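Local coordinates for folylpolyglutamate synthase protein FOLC (Mycobacterium tuberculosis, PDB 2VOS) that probably adds L-glutamate to dihydropteroate and to tetrahydrofolates in ATP-driven, magnesium-dependent ligase reactions, yielding dihydrofolate and folylpolyglutamates, at residues Ser227-Ala232 with Arg251-Val256; Val186-Val191 with Ile219-Pro224; Ser150-Leu155 with Arg180-Asn185. All blocks are in the same frame, centred on the assembly; numbering follows the deposited sequence.

Contact 1 (Ser227-Ala232 with Arg251-Val256); sequences SPDTVA and RADASV
Two segments enter the sheet side by side as parallel strands, Val231 paired with Ser255 and Ala232 with Val256 (CA to CA 4.7 and 4.9 Å). Ser255 is the residue that joins them: its N donates to Thr230 O at 2.9 Å, and its O accepts from Ala232 N at 2.8 Å, with that N lying almost along the C=O axis (174°). Val231 and Ser255 look out from one face, Ala232 and Val256 from the other. Beta-branched Val231 and Val256 suit an extended strand, while Ala232 and Ala254 are short enough for the helix to lie over them. Ala232 CB lies 4.4 Å from Val256 CG2, the branch anti to its carbonyl carbon, and Ala254 CB sits 3.6 Å from Thr230 O. Asp229 and Asp253 cross obliquely with their carboxylates turned 22° apart. Two acids this close, OD2 of Asp229 to OD2 of Asp253 4.1 Å, would be expected to repel, a cost that the salt bridge of Arg222 to Asp253 and its long, weak pair with Asp229 probably reduce. A water joins the two lead-ins, accepting from Thr230 N and lying within donating reach of Asp229 OD1 and Ala252 O. Thr230 OG1 is bonded to Thr221 O. Just beyond helix 239-251, Asp253 has a positive phi (57°) and completes a Schellman motif. The contact closes a beta-alpha-beta unit of strand 231-234, helix 239-251 and edge strand 255-258, with Ala232, Ala254 and Val256 packed on Ser249 and the backbone of Val231 bonded to Pro190 and Ala192 on the other flank.

Contact 2 (Val186-Val191 with Ile219-Pro224); sequences VINAPV and IITRAP
The flat carboxamide of Asn188 reaches toward the ring of Pro224 tip to tip, and it crosses the side chain of Thr221 obliquely. Its CG, anti to the backbone N (chi1 -168°), lies 3.6 Å from Thr221 OG1 and 3.9 Å from Arg222 O, so the amide is set in a polar corner formed by a hydroxyl and a main-chain carbonyl. Thr221 turns its CB toward Asn188 and holds OG1 in the crowded position between its own N and carbonyl carbon (chi1 63°), which puts the hydroxyl 3.4 Å from Asn188 CA. The bend at Asn188 needs a positive phi (55°), which asparagine tolerates better than most residues. Here two irregular connections of the Mur ligase middle domain run past each other, one leading into strand 191-194 and the other leaving helix 209-217 on the way to strand 231-234. Water does the main-chain joining. One molecule accepts from Ala189 N and donates to Ile219 O, each at 2.9 Å. A second donates to Ala189 O and Ile219 O, both at 2.7 Å, and accepts from Thr221 N, so Ile219 O accepts a hydrogen bond from each water. Ile219 and Ala189 both pack on His68 of strand 66-70; the CB of the exposed Arg222 points away from 186-191, and its NH1 forms a salt bridge with Asp253 OD1.

Contact 3 (Ser150-Leu155 with Arg180-Asn185); sequences SKFEVL and RWDATN
Asp182 OD2 is gripped by three donors: Thr184 OG1 at 2.5 Å, Thr184 N at 3.0 Å and, from earlier in the same loop, Gly176 N. The hydroxyl comes in on the anti lone pair, whereas Thr184 N arrives from above the carboxylate plane. OD1 accepts from Met177 N, so a buried carboxylate is well supplied with hydrogen-bond donors and would be expected to stay ionised. Thr184 can bridge because OG1 occupies the crowded position between its N and carbonyl carbon (chi1 57°), and the same oxygen also meets His68 NE2. The side chains of Asp182 and Phe152 cross at about a right angle, with ring and carboxylate planes 48° apart. OD2 lies at the ring edge, in its plane, while OD1 is 3.5 Å from CE2; the slightly positive rim hydrogens suit such a neighbour. The phenyl group leaves the helix with CG anti to the backbone N. The single methyl of Ala183 is short enough to touch both Phe152 CD2 (3.9 Å from CB) and Glu153 CG (3.8 Å), and the methyl of Thr184, CG2, approaches CZ. Glu153 is anchored on its own helix: Ser150 OG accepts from Glu153 N at 3.0 Å, Ser150 N donates to Glu153 OE1 at 3.1 Å, and OE2 forms a salt bridge with Arg49. A capping box therefore starts helix 151-165 against an Asx turn and type I turn beginning at Asp182, in a nucleotide-binding Mur ligase middle domain; the Asp182 side chain is about 8 Å from that of Lys75, which binds ADP in the P-loop.

Overall arrangement
All three contacts belong to the Mur ligase middle domain and follow one another along the chain in the order 3, 2, 1. Contact 3 is buried and nearest the nucleotide, joining a helix start to a loop through an aromatic ring and a carboxylate held by several backbone and hydroxyl donors. Contact 2 lies at the surface and relies on water between two loops. Contact 1, partly buried at the sheet's end, is the one built on direct strand pairing. Contacts 1 and 2 touch directly, strand 231-234 taking part in one and lying beside the lead-in of the other; contact 2 meets contact 3 where Ile219 packs on Asn185, while contacts 1 and 3 stay apart.

Contact 1 (Ser227-Ala232 with Arg251-Val256)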
# COMPACT_ATOMS: atom_id res chain seq x y z
N SER A 227 -6.86 -20.55 -22.02
CA SER A 227 -6.23 -19.24 -21.72
C SER A 227 -4.70 -19.23 -21.78
O SER A 227 -4.06 -20.24 -21.48
CB SER A 227 -6.61 -18.71 -20.34
OG SER A 227 -8.00 -18.65 -20.14
N PRO A 228 -4.13 -18.07 -22.11
CA PRO A 228 -2.69 -17.91 -22.02
C PRO A 228 -2.24 -18.27 -20.61
O PRO A 228 -3.04 -18.14 -19.67
CB PRO A 228 -2.50 -16.40 -22.25
CG PRO A 228 -3.79 -15.93 -22.85
CD PRO A 228 -4.82 -16.78 -22.20
N ASP A 229 -0.99 -18.72 -20.45
CA ASP A 229 -0.44 -19.01 -19.12
C ASP A 229 -0.36 -17.73 -18.27
O ASP A 229 -0.24 -16.62 -18.79
CB ASP A 229 0.97 -19.60 -19.20
CG ASP A 229 0.98 -21.08 -19.61
OD1 ASP A 229 0.10 -21.87 -19.15
OD2 ASP A 229 1.90 -21.46 -20.37
N THR A 230 -0.44 -17.93 -16.96
CA THR A 230 -0.33 -16.83 -16.01
C THR A 230 1.03 -16.17 -16.20
O THR A 230 1.99 -16.84 -16.61
CB THR A 230 -0.51 -17.34 -14.56
OG1 THR A 230 -1.85 -17.82 -14.39
CG2 THR A 230 -0.26 -16.21 -13.50
N VAL A 231 1.11 -14.88 -15.95
CA VAL A 231 2.41 -14.21 -16.00
C VAL A 231 2.70 -13.71 -14.60
O VAL A 231 1.86 -13.02 -14.05
CB VAL A 231 2.37 -12.98 -16.93
CG1 VAL A 231 3.69 -12.30 -16.94
CG2 VAL A 231 1.99 -13.36 -18.33
N ALA A 232 3.88 -14.03 -14.06
CA ALA A 232 4.35 -13.49 -12.80
C ALA A 232 5.35 -12.38 -13.11
O ALA A 232 6.35 -12.58 -13.83
CB ALA A 232 5.06 -14.59 -11.96
N ARG A 251 5.94 -24.23 -10.77
CA ARG A 251 4.80 -25.08 -10.39
C ARG A 251 3.48 -24.60 -10.99
O ARG A 251 2.64 -25.44 -11.35
CB ARG A 251 4.69 -25.31 -8.88
N ALA A 252 3.30 -23.27 -11.15
CA ALA A 252 2.08 -22.70 -11.76
C ALA A 252 2.08 -22.61 -13.29
O ALA A 252 1.13 -22.05 -13.90
CB ALA A 252 1.75 -21.27 -11.14
N ASP A 253 3.14 -23.13 -13.93
CA ASP A 253 3.30 -22.92 -15.37
C ASP A 253 3.33 -21.45 -15.76
O ASP A 253 2.82 -21.06 -16.83
CB ASP A 253 2.10 -23.52 -16.07
CG ASP A 253 2.45 -24.72 -16.87
OD1 ASP A 253 2.07 -25.84 -16.46
OD2 ASP A 253 3.13 -24.51 -17.91
N ALA A 254 3.89 -20.60 -14.91
CA ALA A 254 3.77 -19.17 -15.17
C ALA A 254 4.97 -18.66 -15.98
O ALA A 254 6.08 -19.08 -15.73
CB ALA A 254 3.64 -18.41 -13.80
N SER A 255 4.73 -17.77 -16.96
CA SER A 255 5.82 -17.01 -17.59
C SER A 255 6.33 -15.98 -16.60
O SER A 255 5.53 -15.38 -15.89
CB SER A 255 5.30 -16.24 -18.79
OG SER A 255 4.74 -17.12 -19.73
N VAL A 256 7.63 -15.71 -16.58
CA VAL A 256 8.15 -14.80 -15.61
C VAL A 256 8.82 -13.60 -16.26
O VAL A 256 9.54 -13.76 -17.23
CB VAL A 256 9.16 -15.50 -14.71
CG1 VAL A 256 9.81 -14.46 -13.82
CG2 VAL A 256 8.46 -16.60 -13.84
O HOH W 1 1.55 -16.35 -20.83
O HOH W 2 -0.45 -20.75 -16.20

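Contact 2 (Val186-Val191 with Ile219-Pro224)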
# COMPACT_ATOMS: atom_id res chain seq x y z
N VAL A 186 -9.03 -15.89 -4.76
CA VAL A 186 -10.06 -16.71 -5.35
C VAL A 186 -10.29 -16.23 -6.79
O VAL A 186 -11.38 -16.44 -7.33
CB VAL A 186 -11.42 -16.57 -4.55
CG1 VAL A 186 -11.32 -17.32 -3.28
CG2 VAL A 186 -11.74 -15.07 -4.25
N ILE A 187 -9.29 -15.56 -7.38
CA ILE A 187 -9.46 -14.94 -8.69
C ILE A 187 -8.66 -15.53 -9.87
O ILE A 187 -9.01 -15.21 -11.07
CB ILE A 187 -9.21 -13.45 -8.64
CG1 ILE A 187 -7.86 -13.13 -7.98
CG2 ILE A 187 -10.34 -12.81 -7.88
CD1 ILE A 187 -7.54 -11.57 -7.97
N ASN A 188 -7.63 -16.36 -9.58
CA ASN A 188 -6.88 -17.02 -10.63
C ASN A 188 -6.36 -15.95 -11.60
O ASN A 188 -6.52 -16.08 -12.79
CB ASN A 188 -7.81 -18.02 -11.34
CG ASN A 188 -7.09 -18.98 -12.27
OD1 ASN A 188 -5.90 -19.28 -12.09
ND2 ASN A 188 -7.81 -19.49 -13.26
N ALA A 189 -5.71 -14.90 -11.10
CA ALA A 189 -5.39 -13.76 -11.93
C ALA A 189 -4.45 -14.12 -13.08
O ALA A 189 -3.46 -14.86 -12.89
CB ALA A 189 -4.81 -12.67 -11.09
N PRO A 190 -4.73 -13.57 -14.28
CA PRO A 190 -3.80 -13.84 -15.42
C PRO A 190 -2.44 -13.10 -15.25
O PRO A 190 -1.45 -13.44 -15.93
CB PRO A 190 -4.56 -13.32 -16.64
CG PRO A 190 -5.59 -12.30 -16.06
CD PRO A 190 -5.93 -12.79 -14.69
N VAL A 191 -2.39 -12.09 -14.39
CA VAL A 191 -1.13 -11.40 -14.10
C VAL A 191 -1.01 -11.31 -12.57
O VAL A 191 -1.91 -10.79 -11.90
CB VAL A 191 -1.07 -9.97 -14.66
CG1 VAL A 191 0.23 -9.34 -14.25
CG2 VAL A 191 -1.15 -10.00 -16.22
N ILE A 219 -0.24 -16.42 -4.88
CA ILE A 219 -1.19 -15.79 -5.79
C ILE A 219 -0.86 -16.09 -7.26
O ILE A 219 -1.62 -15.71 -8.18
CB ILE A 219 -1.31 -14.22 -5.56
CG1 ILE A 219 -0.01 -13.50 -6.01
CG2 ILE A 219 -1.72 -13.93 -4.09
CD1 ILE A 219 -0.23 -12.00 -6.36
N ILE A 220 0.28 -16.73 -7.50
CA ILE A 220 0.63 -17.10 -8.87
C ILE A 220 -0.03 -18.47 -9.12
O ILE A 220 0.41 -19.47 -8.54
CB ILE A 220 2.19 -17.25 -9.03
CG1 ILE A 220 2.94 -15.96 -8.64
CG2 ILE A 220 2.57 -17.69 -10.45
CD1 ILE A 220 4.46 -16.17 -8.32
N THR A 221 -1.07 -18.54 -9.96
CA THR A 221 -1.87 -19.77 -10.12
C THR A 221 -1.85 -20.27 -11.56
O THR A 221 -1.71 -19.44 -12.48
CB THR A 221 -3.34 -19.53 -9.70
OG1 THR A 221 -3.90 -18.55 -10.57
CG2 THR A 221 -3.41 -18.94 -8.31
N ARG A 222 -2.01 -21.56 -11.78
CA ARG A 222 -2.06 -22.10 -13.14
C ARG A 222 -3.33 -21.59 -13.84
O ARG A 222 -4.40 -21.56 -13.24
CB ARG A 222 -2.02 -23.62 -13.12
CG ARG A 222 -2.12 -24.29 -14.52
CD ARG A 222 -1.61 -25.75 -14.51
NE ARG A 222 -1.73 -26.46 -15.80
CZ ARG A 222 -1.34 -26.00 -17.00
NH1 ARG A 222 -0.81 -24.79 -17.14
NH2 ARG A 222 -1.49 -26.77 -18.09
N ALA A 223 -3.20 -21.15 -15.09
CA ALA A 223 -4.34 -20.64 -15.87
C ALA A 223 -5.24 -21.81 -16.33
O ALA A 223 -4.76 -22.95 -16.49
CB ALA A 223 -3.84 -19.86 -17.08
N PRO A 224 -6.54 -21.53 -16.58
CA PRO A 224 -7.51 -22.59 -16.93
C PRO A 224 -7.12 -23.42 -18.17
O PRO A 224 -6.29 -22.97 -18.98
CB PRO A 224 -8.81 -21.81 -17.18
CG PRO A 224 -8.65 -20.50 -16.45
CD PRO A 224 -7.16 -20.19 -16.52
O HOH W 3 -4.40 -14.94 -8.46
O HOH W 4 -2.14 -16.05 -10.85

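Contact 3 (Ser150-Leu155 with Arg180-Asn185)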
# COMPACT_ATOMS: atom_id res chain seq x y z
N SER A 150 -14.63 -12.79 8.49
CA SER A 150 -13.88 -11.65 9.00
C SER A 150 -14.27 -10.40 8.26
O SER A 150 -14.87 -10.45 7.17
CB SER A 150 -12.40 -11.86 8.81
OG SER A 150 -12.06 -11.83 7.43
N LYS A 151 -13.92 -9.27 8.84
CA LYS A 151 -14.16 -8.01 8.17
C LYS A 151 -13.43 -7.93 6.81
O LYS A 151 -14.00 -7.48 5.82
CB LYS A 151 -13.71 -6.88 9.08
CG LYS A 151 -13.73 -5.57 8.35
CD LYS A 151 -13.48 -4.40 9.30
CE LYS A 151 -13.80 -3.07 8.49
NZ LYS A 151 -13.51 -1.80 9.34
N PHE A 152 -12.18 -8.40 6.74
CA PHE A 152 -11.49 -8.40 5.47
C PHE A 152 -12.20 -9.28 4.42
O PHE A 152 -12.33 -8.89 3.22
CB PHE A 152 -9.99 -8.77 5.60
CG PHE A 152 -9.23 -8.53 4.29
CD1 PHE A 152 -9.12 -7.22 3.77
CD2 PHE A 152 -8.71 -9.59 3.54
CE1 PHE A 152 -8.46 -6.96 2.57
CE2 PHE A 152 -8.06 -9.35 2.34
CZ PHE A 152 -7.93 -8.03 1.83
N GLU A 153 -12.67 -10.46 4.81
CA GLU A 153 -13.42 -11.30 3.87
C GLU A 153 -14.65 -10.56 3.30
O GLU A 153 -14.88 -10.57 2.10
CB GLU A 153 -13.84 -12.59 4.57
CG GLU A 153 -12.68 -13.55 4.66
CD GLU A 153 -12.98 -14.76 5.56
OE1 GLU A 153 -14.05 -14.83 6.19
OE2 GLU A 153 -12.14 -15.66 5.65
N VAL A 154 -15.40 -9.91 4.16
CA VAL A 154 -16.56 -9.15 3.72
C VAL A 154 -16.16 -7.96 2.81
O VAL A 154 -16.81 -7.75 1.77
CB VAL A 154 -17.42 -8.69 4.92
CG1 VAL A 154 -18.59 -7.87 4.41
CG2 VAL A 154 -17.92 -9.93 5.70
N LEU A 155 -15.14 -7.19 3.19
CA LEU A 155 -14.69 -6.10 2.33
C LEU A 155 -14.28 -6.62 0.97
O LEU A 155 -14.56 -6.01 -0.07
CB LEU A 155 -13.50 -5.38 2.96
CG LEU A 155 -13.79 -4.55 4.19
CD1 LEU A 155 -12.44 -4.13 4.91
CD2 LEU A 155 -14.68 -3.35 3.83
N ARG A 180 -1.18 -16.68 -0.43
CA ARG A 180 -1.71 -18.02 -0.62
C ARG A 180 -3.06 -18.18 0.07
O ARG A 180 -3.95 -18.81 -0.51
CB ARG A 180 -0.77 -19.08 -0.05
CG ARG A 180 -1.15 -20.49 -0.52
CD ARG A 180 -0.02 -21.52 -0.25
NE ARG A 180 1.27 -21.16 -0.83
CZ ARG A 180 1.58 -21.39 -2.10
NH1 ARG A 180 0.66 -21.96 -2.86
NH2 ARG A 180 2.77 -21.04 -2.62
N TRP A 181 -3.19 -17.66 1.29
CA TRP A 181 -4.42 -17.89 2.07
C TRP A 181 -5.17 -16.60 2.29
O TRP A 181 -6.01 -16.54 3.18
CB TRP A 181 -4.13 -18.59 3.41
CG TRP A 181 -3.43 -19.94 3.20
CD1 TRP A 181 -3.97 -21.10 2.68
CD2 TRP A 181 -2.05 -20.22 3.41
NE1 TRP A 181 -3.02 -22.09 2.61
CE2 TRP A 181 -1.83 -21.56 3.02
CE3 TRP A 181 -1.00 -19.47 3.93
CZ2 TRP A 181 -0.60 -22.16 3.13
CZ3 TRP A 181 0.23 -20.08 4.02
CH2 TRP A 181 0.42 -21.41 3.64
N ASP A 182 -4.89 -15.58 1.47
CA ASP A 182 -5.55 -14.27 1.62
C ASP A 182 -6.95 -14.36 0.97
O ASP A 182 -7.12 -15.07 -0.02
CB ASP A 182 -4.73 -13.18 0.87
CG ASP A 182 -5.30 -11.81 1.06
OD1 ASP A 182 -5.21 -11.33 2.23
OD2 ASP A 182 -5.91 -11.27 0.09
N ALA A 183 -7.93 -13.62 1.49
CA ALA A 183 -9.30 -13.66 0.96
C ALA A 183 -9.37 -13.30 -0.54
O ALA A 183 -10.28 -13.75 -1.22
CB ALA A 183 -10.25 -12.70 1.80
N THR A 184 -8.41 -12.53 -1.05
CA THR A 184 -8.47 -12.12 -2.47
C THR A 184 -8.08 -13.29 -3.37
O THR A 184 -8.24 -13.21 -4.59
CB THR A 184 -7.45 -10.95 -2.78
OG1 THR A 184 -6.11 -11.34 -2.42
CG2 THR A 184 -7.82 -9.68 -1.96
N ASN A 185 -7.55 -14.37 -2.79
CA ASN A 185 -6.91 -15.39 -3.62
C ASN A 185 -7.95 -16.39 -4.20
O ASN A 185 -7.74 -17.59 -4.15
CB ASN A 185 -5.80 -16.11 -2.86
CG ASN A 185 -4.84 -16.84 -3.79
OD1 ASN A 185 -4.65 -16.43 -4.93
ND2 ASN A 185 -4.23 -17.92 -3.30